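Local coordinates for protein ureidoglycolate hydrolase (Arabidopsis thaliana, PDB 4PXE) that hydrolyses (S)-ureidoglycolate to glyoxylate, ammonium and carbon dioxide in purine breakdown, using two manganese ions per subunit of a homodimer, at residues H92-P97 with S136-R141. Residues are numbered along the deposited sequence; the frame is centred on the assembly and turned at random.
With MN (manganese (II) ion), chain C; MN (manganese (II) ion), chain D; GLV (glyoxylic acid), chain E.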
# COMPACT_ATOMS: atom_id res chain seq x y z
N HIS A 92 6.64 -26.21 -5.86
CA HIS A 92 7.25 -25.02 -5.24
C HIS A 92 6.94 -24.97 -3.75
O HIS A 92 6.01 -25.64 -3.27
CB HIS A 92 6.70 -23.76 -5.90
CG HIS A 92 5.22 -23.59 -5.70
ND1 HIS A 92 4.69 -22.73 -4.75
CD2 HIS A 92 4.17 -24.19 -6.30
CE1 HIS A 92 3.38 -22.82 -4.78
NE2 HIS A 92 3.03 -23.69 -5.71
N ILE A 93 7.70 -24.18 -3.00
CA ILE A 93 7.36 -23.95 -1.59
C ILE A 93 7.17 -22.48 -1.25
O ILE A 93 6.86 -22.15 -0.10
CB ILE A 93 8.40 -24.57 -0.62
CG1 ILE A 93 9.77 -23.92 -0.81
CG2 ILE A 93 8.45 -26.09 -0.79
CD1 ILE A 93 10.87 -24.57 0.03
N ASP A 94 7.33 -21.59 -2.22
CA ASP A 94 6.98 -20.20 -1.91
C ASP A 94 5.47 -20.05 -1.72
O ASP A 94 4.69 -20.87 -2.22
CB ASP A 94 7.62 -19.16 -2.87
CG ASP A 94 7.23 -19.35 -4.34
OD1 ASP A 94 6.92 -20.47 -4.80
OD2 ASP A 94 7.32 -18.34 -5.07
N ALA A 95 5.08 -19.03 -0.96
CA ALA A 95 3.70 -18.79 -0.54
C ALA A 95 3.42 -17.31 -0.66
O ALA A 95 4.17 -16.48 -0.14
CB ALA A 95 3.51 -19.23 0.89
N ILE A 96 2.33 -16.96 -1.35
CA ILE A 96 1.94 -15.55 -1.44
C ILE A 96 1.49 -15.01 -0.07
O ILE A 96 1.21 -15.79 0.84
CB ILE A 96 0.87 -15.30 -2.53
CG1 ILE A 96 -0.51 -15.79 -2.11
CG2 ILE A 96 1.29 -15.92 -3.85
CD1 ILE A 96 -1.59 -15.48 -3.13
N PRO A 97 1.44 -13.69 0.09
CA PRO A 97 1.04 -13.17 1.41
C PRO A 97 -0.30 -13.71 1.93
O PRO A 97 -1.31 -13.70 1.21
CB PRO A 97 0.96 -11.66 1.17
CG PRO A 97 2.02 -11.42 0.11
CD PRO A 97 1.92 -12.61 -0.80
N SER A 136 11.03 -20.69 -7.30
CA SER A 136 9.87 -19.87 -6.97
C SER A 136 8.85 -20.07 -8.06
O SER A 136 9.22 -20.14 -9.24
CB SER A 136 10.25 -18.39 -6.89
OG SER A 136 9.11 -17.56 -7.00
N GLU A 137 7.57 -20.16 -7.70
CA GLU A 137 6.51 -20.26 -8.69
C GLU A 137 5.57 -19.06 -8.60
O GLU A 137 4.90 -18.72 -9.58
CB GLU A 137 5.74 -21.58 -8.50
CG GLU A 137 4.67 -21.84 -9.54
CD GLU A 137 3.30 -21.34 -9.15
OE1 GLU A 137 3.09 -20.92 -7.98
OE2 GLU A 137 2.41 -21.35 -10.03
N GLU A 138 5.48 -18.44 -7.43
CA GLU A 138 4.56 -17.33 -7.23
C GLU A 138 5.15 -16.00 -7.71
O GLU A 138 6.36 -15.80 -7.62
CB GLU A 138 4.13 -17.23 -5.77
CG GLU A 138 3.46 -18.51 -5.26
CD GLU A 138 2.03 -18.63 -5.67
OE1 GLU A 138 1.54 -17.91 -6.57
OE2 GLU A 138 1.36 -19.49 -5.04
N PRO A 139 4.31 -15.10 -8.24
CA PRO A 139 4.81 -13.85 -8.85
C PRO A 139 5.04 -12.73 -7.83
O PRO A 139 5.30 -11.59 -8.24
CB PRO A 139 3.68 -13.46 -9.80
CG PRO A 139 2.45 -13.96 -9.11
CD PRO A 139 2.87 -15.29 -8.51
N THR A 140 4.95 -13.04 -6.54
CA THR A 140 4.94 -12.03 -5.48
C THR A 140 6.08 -11.00 -5.52
O THR A 140 5.83 -9.79 -5.43
CB THR A 140 4.98 -12.70 -4.09
OG1 THR A 140 3.95 -13.70 -4.04
CG2 THR A 140 4.75 -11.68 -2.97
N ARG A 141 7.31 -11.47 -5.64
CA ARG A 141 8.43 -10.55 -5.45
C ARG A 141 8.74 -9.70 -6.68
O ARG A 141 8.88 -8.49 -6.56
CB ARG A 141 9.69 -11.29 -5.01
CG ARG A 141 10.81 -10.33 -4.65
CD ARG A 141 11.87 -10.94 -3.75
NE ARG A 141 12.78 -9.89 -3.30
CZ ARG A 141 13.75 -10.05 -2.41
NH1 ARG A 141 13.98 -11.23 -1.85
NH2 ARG A 141 14.50 -9.00 -2.07
MN MN C . 0.91 -24.00 -6.54
MN MN D . -0.41 -20.57 -5.65
C1 GLV E . -0.33 -19.61 -8.95
O1 GLV E . 0.05 -20.89 -9.32
C2 GLV E . -1.62 -19.16 -9.55
O2 GLV E . -2.25 -19.96 -10.32
O3 GLV E . -2.07 -18.00 -9.29
O HOH W 1 5.51 -15.45 -2.52
O HOH W 2 0.82 -19.12 -2.38
O HOH W 3 0.93 -21.79 -6.79
O HOH W 4 1.71 -24.58 -8.54
O HOH W 5 -1.02 -23.51 -8.02
O HOH W 6 -1.80 -21.26 -6.61
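Asp94 OD2 accepts two hydrogen bonds from opposite faces of its carboxylate: Ser136 OG donates at 2.7 Å from above the plane, while Glu138 N approaches on the syn side at 3.0 Å. The other oxygen, Asp94 OD1, takes the N-H of Glu137 at 3.0 Å, nearly straight at 171°. One carboxylate thus holds two successive backbone amides, a grip that fixes its rotation and probably helps position the backbone from which both glutamates extend. An alanine in place of Asp94 would probably leave the amides of Glu137 and Glu138 and the hydroxyl of Ser136 without their acceptor, freeing the glutamate loop to shift beside the metals. His92 ND1 also bonds weakly to Asp94 OD1 and O, the latter in the ring plane, while its NE2 binds one manganese at 2.3 Å. Glu137 CB packs on His92 CG at 3.5 Å; its CG, anti to the backbone N (chi1 -176°), lies 4.0 Å from His92 CD2, and beyond the bend at chi2 OE1 sits over one ring face, offset toward the rim. Water 3, shared by both metals, donates to Glu137 OE1 at 2.6 Å. Glu138 OE2 binds the second manganese, whereas its OE1 is hydrogen-bonded to Asn294 of the second subunit; Ile96 CG2 presses on Glu138 CD at 3.3 Å. Farther out, Pro97 and Thr140 meet tip to tip. Asp103 bridges the ions, and His208 and His402 complete the protein ligands, giving the water-bridged dinuclear site characteristic of the peptidase M20 family, here with glyoxylate bound alongside.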